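Local coordinates for DinB-like domain-containing protein (Enterococcus faecalis, PDB 3CEX) that is of unknown function but has a DinB-like helical-bundle domain and forms a two-subunit assembly in the crystal, at residues S60-S65 with Q145-S150; R53-Q58 with V149-D154. One frame throughout, in Å; residues are numbered along the deposited sequence.

Interaction 1. Residues S60-S65 with Q145-S150; sequences SALNHS and QVRLVS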
ATOM      1  N   SER A  60      18.127  -8.805  -1.552  1.00 34.57           N
ATOM      2  CA  SER A  60      19.484  -9.288  -1.884  1.00 35.24           C
ATOM      3  C   SER A  60      20.464  -9.045  -0.725  1.00 35.94           C
ATOM      4  O   SER A  60      21.301  -9.891  -0.458  1.00 36.64           O
ATOM      5  CB  SER A  60      20.004  -8.669  -3.180  1.00 34.22           C
ATOM      6  OG  SER A  60      19.221  -9.116  -4.274  1.00 34.34           O
ATOM      7  N   ALA A  61      20.341  -7.903  -0.049  1.00 36.93           N
ATOM      8  CA  ALA A  61      21.115  -7.598   1.166  1.00 37.78           C
ATOM      9  C   ALA A  61      20.837  -8.575   2.341  1.00 38.90           C
ATOM     10  O   ALA A  61      21.760  -9.032   2.987  1.00 39.32           O
ATOM     11  CB  ALA A  61      20.874  -6.143   1.599  1.00 37.07           C
ATOM     12  N   LEU A  62      19.578  -8.910   2.607  1.00 39.96           N
ATOM     13  CA  LEU A  62      19.248  -9.965   3.587  1.00 41.21           C
ATOM     14  C   LEU A  62      19.783 -11.346   3.187  1.00 42.62           C
ATOM     15  O   LEU A  62      20.044 -12.189   4.039  1.00 43.22           O
ATOM     16  CB  LEU A  62      17.736 -10.087   3.769  1.00 40.71           C
ATOM     17  CG  LEU A  62      17.034  -8.904   4.424  1.00 39.91           C
ATOM     18  CD1 LEU A  62      15.548  -9.139   4.382  1.00 38.12           C
ATOM     19  CD2 LEU A  62      17.525  -8.669   5.875  1.00 38.75           C
ATOM     20  N   ASN A  63      19.906 -11.569   1.880  1.00 44.07           N
ATOM     21  CA  ASN A  63      20.324 -12.847   1.327  1.00 44.88           C
ATOM     22  C   ASN A  63      21.826 -12.881   1.070  1.00 45.46           C
ATOM     23  O   ASN A  63      22.327 -13.844   0.506  1.00 46.43           O
ATOM     24  CB  ASN A  63      19.565 -13.080   0.025  1.00 45.31           C
ATOM     25  CG  ASN A  63      19.364 -14.523  -0.279  1.00 47.42           C
ATOM     26  OD1 ASN A  63      18.812 -15.258   0.532  1.00 51.17           O
ATOM     27  ND2 ASN A  63      19.802 -14.953  -1.466  1.00 48.90           N
ATOM     28  N   HIS A  64      22.528 -11.816   1.459  1.00 45.76           N
ATOM     29  CA  HIS A  64      23.960 -11.660   1.224  1.00 46.16           C
ATOM     30  C   HIS A  64      24.377 -11.898  -0.233  1.00 45.91           C
ATOM     31  O   HIS A  64      25.511 -12.314  -0.491  1.00 46.28           O
ATOM     32  CB  HIS A  64      24.767 -12.564   2.195  1.00 47.52           C
ATOM     33  CG  HIS A  64      24.496 -12.265   3.639  1.00 50.53           C
ATOM     34  ND1 HIS A  64      25.220 -11.334   4.358  1.00 53.21           N
ATOM     35  CD2 HIS A  64      23.536 -12.723   4.482  1.00 54.06           C
ATOM     36  CE1 HIS A  64      24.732 -11.247   5.583  1.00 53.43           C
ATOM     37  NE2 HIS A  64      23.707 -12.076   5.685  1.00 54.27           N
ATOM     38  N   SER A  65      23.474 -11.624  -1.179  1.00 44.84           N
ATOM     39  CA  SER A  65      23.749 -11.837  -2.604  1.00 43.54           C
ATOM     40  C   SER A  65      23.816 -10.480  -3.299  1.00 42.38           C
ATOM     41  O   SER A  65      23.306  -9.476  -2.782  1.00 42.02           O
ATOM     42  CB  SER A  65      22.697 -12.772  -3.255  1.00 43.87           C
ATOM     43  OG  SER A  65      21.323 -12.366  -3.039  1.00 46.39           O
ATOM     44  N   GLN A 145      12.504  -8.960  10.458  1.00 30.67           N
ATOM     45  CA  GLN A 145      11.068  -8.839  10.372  1.00 31.89           C
ATOM     46  C   GLN A 145      10.650  -7.429   9.987  1.00 30.73           C
ATOM     47  O   GLN A 145       9.828  -7.253   9.084  1.00 31.11           O
ATOM     48  CB  GLN A 145      10.450  -9.213  11.713  1.00 31.57           C
ATOM     49  CG  GLN A 145       8.942  -9.153  11.708  1.00 35.57           C
ATOM     50  CD  GLN A 145       8.351  -9.997  12.815  1.00 36.08           C
ATOM     51  OE1 GLN A 145       8.768 -11.142  13.005  1.00 42.52           O
ATOM     52  NE2 GLN A 145       7.362  -9.453  13.532  1.00 40.71           N
ATOM     53  N   VAL A 146      11.260  -6.438  10.642  1.00 30.69           N
ATOM     54  CA  VAL A 146      10.988  -5.022  10.371  1.00 30.75           C
ATOM     55  C   VAL A 146      11.324  -4.685   8.908  1.00 30.99           C
ATOM     56  O   VAL A 146      10.565  -4.013   8.202  1.00 29.72           O
ATOM     57  CB  VAL A 146      11.747  -4.124  11.379  1.00 31.28           C
ATOM     58  CG1 VAL A 146      11.790  -2.670  10.911  1.00 30.48           C
ATOM     59  CG2 VAL A 146      11.080  -4.209  12.770  1.00 31.20           C
ATOM     60  N   ARG A 147      12.435  -5.231   8.420  1.00 30.87           N
ATOM     61  CA  ARG A 147      12.882  -4.937   7.070  1.00 30.55           C
ATOM     62  C   ARG A 147      11.934  -5.561   6.041  1.00 29.82           C
ATOM     63  O   ARG A 147      11.599  -4.919   5.042  1.00 30.09           O
ATOM     64  CB  ARG A 147      14.304  -5.432   6.930  1.00 31.94           C
ATOM     65  CG  ARG A 147      14.926  -5.376   5.617  1.00 35.84           C
ATOM     66  CD  ARG A 147      15.200  -3.965   5.144  1.00 41.32           C
ATOM     67  NE  ARG A 147      15.567  -2.964   6.148  1.00 43.54           N
ATOM     68  CZ  ARG A 147      16.807  -2.619   6.495  1.00 43.16           C
ATOM     69  NH1 ARG A 147      17.865  -3.241   6.016  1.00 46.57           N
ATOM     70  NH2 ARG A 147      16.982  -1.641   7.362  1.00 44.11           N
ATOM     71  N   LEU A 148      11.501  -6.793   6.296  1.00 29.97           N
ATOM     72  CA  LEU A 148      10.520  -7.474   5.461  1.00 29.93           C
ATOM     73  C   LEU A 148       9.176  -6.755   5.411  1.00 29.36           C
ATOM     74  O   LEU A 148       8.588  -6.646   4.354  1.00 29.40           O
ATOM     75  CB  LEU A 148      10.307  -8.918   5.932  1.00 29.92           C
ATOM     76  CG  LEU A 148      11.508  -9.857   5.664  1.00 31.15           C
ATOM     77  CD1 LEU A 148      11.346 -11.237   6.329  1.00 31.86           C
ATOM     78  CD2 LEU A 148      11.750  -9.986   4.134  1.00 29.65           C
ATOM     79  N   VAL A 149       8.683  -6.297   6.549  1.00 29.60           N
ATOM     80  CA  VAL A 149       7.431  -5.543   6.590  1.00 29.78           C
ATOM     81  C   VAL A 149       7.562  -4.205   5.821  1.00 30.05           C
ATOM     82  O   VAL A 149       6.637  -3.780   5.096  1.00 30.14           O
ATOM     83  CB  VAL A 149       6.979  -5.305   8.040  1.00 30.23           C
ATOM     84  CG1 VAL A 149       5.817  -4.304   8.091  1.00 29.31           C
ATOM     85  CG2 VAL A 149       6.581  -6.599   8.726  1.00 29.88           C
ATOM     86  N   SER A 150       8.714  -3.542   5.989  1.00 29.64           N
ATOM     87  CA  SER A 150       9.008  -2.316   5.284  1.00 30.50           C
ATOM     88  C   SER A 150       9.006  -2.539   3.785  1.00 30.76           C
ATOM     89  O   SER A 150       8.475  -1.702   3.030  1.00 31.04           O
ATOM     90  CB  SER A 150      10.374  -1.730   5.703  1.00 31.03           C
ATOM     91  OG  SER A 150      10.280  -1.234   7.014  1.00 30.55           O
TER
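Leu62 meets Arg147 and Leu148 through aliphatic carbons, and neither the guanidinium group of Arg147 nor the ring of His64 enters the contact. One face of the His64 ring lies over the end of its own helix, with Ala61 O 4.2 Å above the plane and over its centre. The helix closes here in a Schellman motif: His64 has positive phi, Ser65 N bonds Ser60 O at 2.9 Å, and a weak bond joins His64 N to Ala61 O.

Across the segments one methyl does the work. Leu62 CD1 lies 3.9 Å from Leu148 CD2 and 4.0 Å from Arg147 CG. Leu62, the last helical residue, has its CG beside the backbone N (chi1 -67°), and its chain slants across both partners. Arg147 extends anti to its own N at chi1, then bends at chi2 (69°) and chi3, which carries the guanidinium away from the leucine while CG stays against it.

The contact joins the C-terminal end of helix 44-62 to the N-terminal part of helix 144-170. Tyr121 of helix 104-124 packs against both leucines, and Ile134 of strand 133-135 touches Leu62 and Arg147.

Interaction 2. Residues R53-Q58 with V149-D154; sequences RELDLQ and VSAIDD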
ATOM      1  N   ARG A  53      13.446  -2.117  -7.732  1.00 30.50           N
ATOM      2  CA  ARG A  53      14.793  -1.852  -7.240  1.00 31.61           C
ATOM      3  C   ARG A  53      14.904  -2.019  -5.717  1.00 32.45           C
ATOM      4  O   ARG A  53      15.889  -2.578  -5.212  1.00 33.03           O
ATOM      5  CB  ARG A  53      15.233  -0.453  -7.714  1.00 32.61           C
ATOM      6  CG  ARG A  53      16.661  -0.071  -7.520  1.00 35.12           C
ATOM      7  CD  ARG A  53      17.587  -0.636  -8.562  1.00 41.19           C
ATOM      8  NE  ARG A  53      18.805   0.177  -8.553  1.00 46.31           N
ATOM      9  CZ  ARG A  53      19.931  -0.098  -7.894  1.00 48.28           C
ATOM     10  NH1 ARG A  53      20.067  -1.216  -7.189  1.00 51.62           N
ATOM     11  NH2 ARG A  53      20.950   0.748  -7.960  1.00 50.79           N
ATOM     12  N   GLU A  54      13.891  -1.566  -4.982  1.00 32.40           N
ATOM     13  CA  GLU A  54      13.951  -1.636  -3.545  1.00 33.76           C
ATOM     14  C   GLU A  54      13.749  -3.069  -3.002  1.00 33.32           C
ATOM     15  O   GLU A  54      14.392  -3.442  -2.022  1.00 32.91           O
ATOM     16  CB  GLU A  54      12.932  -0.660  -2.936  1.00 34.59           C
ATOM     17  CG  GLU A  54      12.983  -0.574  -1.452  1.00 40.83           C
ATOM     18  CD  GLU A  54      14.137   0.260  -0.907  1.00 45.94           C
ATOM     19  OE1 GLU A  54      15.166   0.463  -1.590  1.00 52.58           O
ATOM     20  OE2 GLU A  54      14.007   0.716   0.242  1.00 52.67           O
ATOM     21  N   LEU A  55      12.815  -3.828  -3.581  1.00 32.47           N
ATOM     22  CA  LEU A  55      12.701  -5.275  -3.287  1.00 32.50           C
ATOM     23  C   LEU A  55      14.017  -6.008  -3.569  1.00 32.49           C
ATOM     24  O   LEU A  55      14.524  -6.789  -2.744  1.00 32.06           O
ATOM     25  CB  LEU A  55      11.569  -5.906  -4.107  1.00 31.82           C
ATOM     26  CG  LEU A  55      10.119  -5.442  -3.794  1.00 32.17           C
ATOM     27  CD1 LEU A  55       9.104  -6.000  -4.804  1.00 30.56           C
ATOM     28  CD2 LEU A  55       9.733  -5.825  -2.354  1.00 31.84           C
ATOM     29  N   ASP A  56      14.533  -5.812  -4.777  1.00 31.68           N
ATOM     30  CA  ASP A  56      15.817  -6.366  -5.176  1.00 32.33           C
ATOM     31  C   ASP A  56      16.920  -6.040  -4.141  1.00 31.49           C
ATOM     32  O   ASP A  56      17.460  -6.934  -3.490  1.00 31.73           O
ATOM     33  CB  ASP A  56      16.184  -5.815  -6.575  1.00 31.53           C
ATOM     34  CG  ASP A  56      17.450  -6.431  -7.161  1.00 32.70           C
ATOM     35  OD1 ASP A  56      17.920  -7.488  -6.675  1.00 30.34           O
ATOM     36  OD2 ASP A  56      17.952  -5.853  -8.161  1.00 30.69           O
ATOM     37  N   LEU A  57      17.227  -4.765  -3.974  1.00 31.59           N
ATOM     38  CA  LEU A  57      18.298  -4.360  -3.048  1.00 32.73           C
ATOM     39  C   LEU A  57      18.110  -4.864  -1.612  1.00 31.95           C
ATOM     40  O   LEU A  57      19.050  -5.346  -0.986  1.00 29.84           O
ATOM     41  CB  LEU A  57      18.453  -2.845  -3.028  1.00 34.12           C
ATOM     42  CG  LEU A  57      19.182  -2.265  -4.243  1.00 38.00           C
ATOM     43  CD1 LEU A  57      19.193  -0.738  -4.118  1.00 42.17           C
ATOM     44  CD2 LEU A  57      20.590  -2.825  -4.385  1.00 41.93           C
ATOM     45  N   GLN A  58      16.906  -4.750  -1.082  1.00 32.14           N
ATOM     46  CA  GLN A  58      16.701  -5.133   0.319  1.00 33.13           C
ATOM     47  C   GLN A  58      16.752  -6.642   0.553  1.00 33.38           C
ATOM     48  O   GLN A  58      17.346  -7.100   1.544  1.00 32.87           O
ATOM     49  CB  GLN A  58      15.381  -4.607   0.848  1.00 33.48           C
ATOM     50  CG  GLN A  58      15.281  -3.079   0.926  1.00 36.24           C
ATOM     51  CD  GLN A  58      16.174  -2.432   1.958  1.00 41.99           C
ATOM     52  OE1 GLN A  58      17.098  -3.050   2.519  1.00 44.50           O
ATOM     53  NE2 GLN A  58      15.921  -1.157   2.196  1.00 45.63           N
ATOM     54  N   VAL A 149       8.683  -6.297   6.549  1.00 29.60           N
ATOM     55  CA  VAL A 149       7.431  -5.543   6.590  1.00 29.78           C
ATOM     56  C   VAL A 149       7.562  -4.205   5.821  1.00 30.05           C
ATOM     57  O   VAL A 149       6.637  -3.780   5.096  1.00 30.14           O
ATOM     58  CB  VAL A 149       6.979  -5.305   8.040  1.00 30.23           C
ATOM     59  CG1 VAL A 149       5.817  -4.304   8.091  1.00 29.31           C
ATOM     60  CG2 VAL A 149       6.581  -6.599   8.726  1.00 29.88           C
ATOM     61  N   SER A 150       8.714  -3.542   5.989  1.00 29.64           N
ATOM     62  CA  SER A 150       9.008  -2.316   5.284  1.00 30.50           C
ATOM     63  C   SER A 150       9.006  -2.539   3.785  1.00 30.76           C
ATOM     64  O   SER A 150       8.475  -1.702   3.030  1.00 31.04           O
ATOM     65  CB  SER A 150      10.374  -1.730   5.703  1.00 31.03           C
ATOM     66  OG  SER A 150      10.280  -1.234   7.014  1.00 30.55           O
ATOM     67  N   ALA A 151       9.594  -3.658   3.344  1.00 31.99           N
ATOM     68  CA  ALA A 151       9.651  -3.956   1.901  1.00 31.79           C
ATOM     69  C   ALA A 151       8.278  -4.209   1.301  1.00 32.31           C
ATOM     70  O   ALA A 151       7.968  -3.681   0.228  1.00 32.39           O
ATOM     71  CB  ALA A 151      10.585  -5.064   1.610  1.00 32.91           C
ATOM     72  N   ILE A 152       7.419  -4.938   2.003  1.00 32.42           N
ATOM     73  CA  ILE A 152       6.056  -5.181   1.525  1.00 32.26           C
ATOM     74  C   ILE A 152       5.248  -3.877   1.553  1.00 32.02           C
ATOM     75  O   ILE A 152       4.562  -3.551   0.579  1.00 30.55           O
ATOM     76  CB  ILE A 152       5.303  -6.235   2.388  1.00 32.56           C
ATOM     77  CG1 ILE A 152       5.982  -7.616   2.343  1.00 34.29           C
ATOM     78  CG2 ILE A 152       3.847  -6.371   1.956  1.00 32.35           C
ATOM     79  CD1 ILE A 152       6.152  -8.202   0.959  1.00 34.61           C
ATOM     80  N   ASP A 153       5.351  -3.116   2.650  1.00 32.29           N
ATOM     81  CA  ASP A 153       4.665  -1.798   2.786  1.00 31.62           C
ATOM     82  C   ASP A 153       5.002  -0.825   1.630  1.00 32.00           C
ATOM     83  O   ASP A 153       4.125  -0.171   1.061  1.00 29.24           O
ATOM     84  CB  ASP A 153       4.997  -1.191   4.167  1.00 32.31           C
ATOM     85  CG  ASP A 153       4.577   0.262   4.319  1.00 33.13           C
ATOM     86  OD1 ASP A 153       3.360   0.507   4.258  1.00 32.70           O
ATOM     87  OD2 ASP A 153       5.467   1.159   4.517  1.00 33.19           O
ATOM     88  N   ASP A 154       6.285  -0.736   1.319  1.00 32.34           N
ATOM     89  CA  ASP A 154       6.806   0.112   0.267  1.00 32.69           C
ATOM     90  C   ASP A 154       6.210  -0.248  -1.079  1.00 31.76           C
ATOM     91  O   ASP A 154       5.761   0.646  -1.791  1.00 30.62           O
ATOM     92  CB  ASP A 154       8.341  -0.032   0.181  1.00 33.66           C
ATOM     93  CG  ASP A 154       8.946   0.713  -1.023  1.00 38.06           C
ATOM     94  OD1 ASP A 154       9.430   1.831  -0.785  1.00 46.07           O
ATOM     95  OD2 ASP A 154       8.931   0.184  -2.196  1.00 48.08           O
TER
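Next to Leu55, which packs on Ala151, Asp56 has its OD2 gripped by two groups, Tyr110 OH and Trp69 N, while OD1 takes Leu68 N. This anchors helix 44-62 on the side turned from helix 144-170. The two segments run antiparallel, as neighbouring helices of the four-helix bundle of the DinB fold.

The evidence for close packing is the 6.2 Å between Leu55 CA and Ala151 CA, an approach consistent with the small side chain of Ala151. Leu55 contributes a single methyl: CD2 lies 4.1 Å from Ala151 CB and 3.8 Å from Ala151 O, so it rests against the helix backbone as well as the side chain. Leu14 of helix 8-25 and Thr118 of helix 104-124 also pack on Leu55, which places it inside the bundle.

One turn further along helix 144-170, Asp154 meets Glu54 at about a right angle. Asp154 OD2 is 4.2 Å from both Glu54 CB and Glu54 CG, an approach to the aliphatic part and not to the charged end. The carboxylate planes are 38° apart, and Glu54 OE2 stays 4.8 Å from Asp154 OD1, so the charged atoms are not in contact. Asp154 OD1 has a weak hydrogen bond with His50 NE2, and the Asp154 side chain lies about 5 Å from a bound glycerol, probably from the crystallisation liquor, which may mark a pocket. For Glu54, the bend at chi2 (77°) swings the carboxylate toward the next turn of its own helix, where Gln58 NE2 donates a weak but fairly straight bond to Glu54 OE2, 3.3 Å long with an N-H...O angle of 161°.

How the interactions relate
From the N terminus, helix 44-62 supplies 53-58 and then, with the turn that follows it, 60-65; after the intervening chain, which includes helix 104-124 and the small hairpin of strands 133-135 and 142-143, helix 144-170 supplies 145-150 and then 149-154. Interaction 1 therefore closes the shorter loop and nests within that of interaction 2, as expected for antiparallel helices. The two share Val149 and Ser150, their centres are 8 Å apart, and Arg147 CD touches Gln58 OE1 at 3.4 Å, joining them into one seam. Interaction 1 lies at the end of the helix pair next to the strands, interaction 2 nearer the centre of the chain. Ser150 hydrogen-bonds Arg16 and Asp153 salt-bridges Arg20, both of the second subunit.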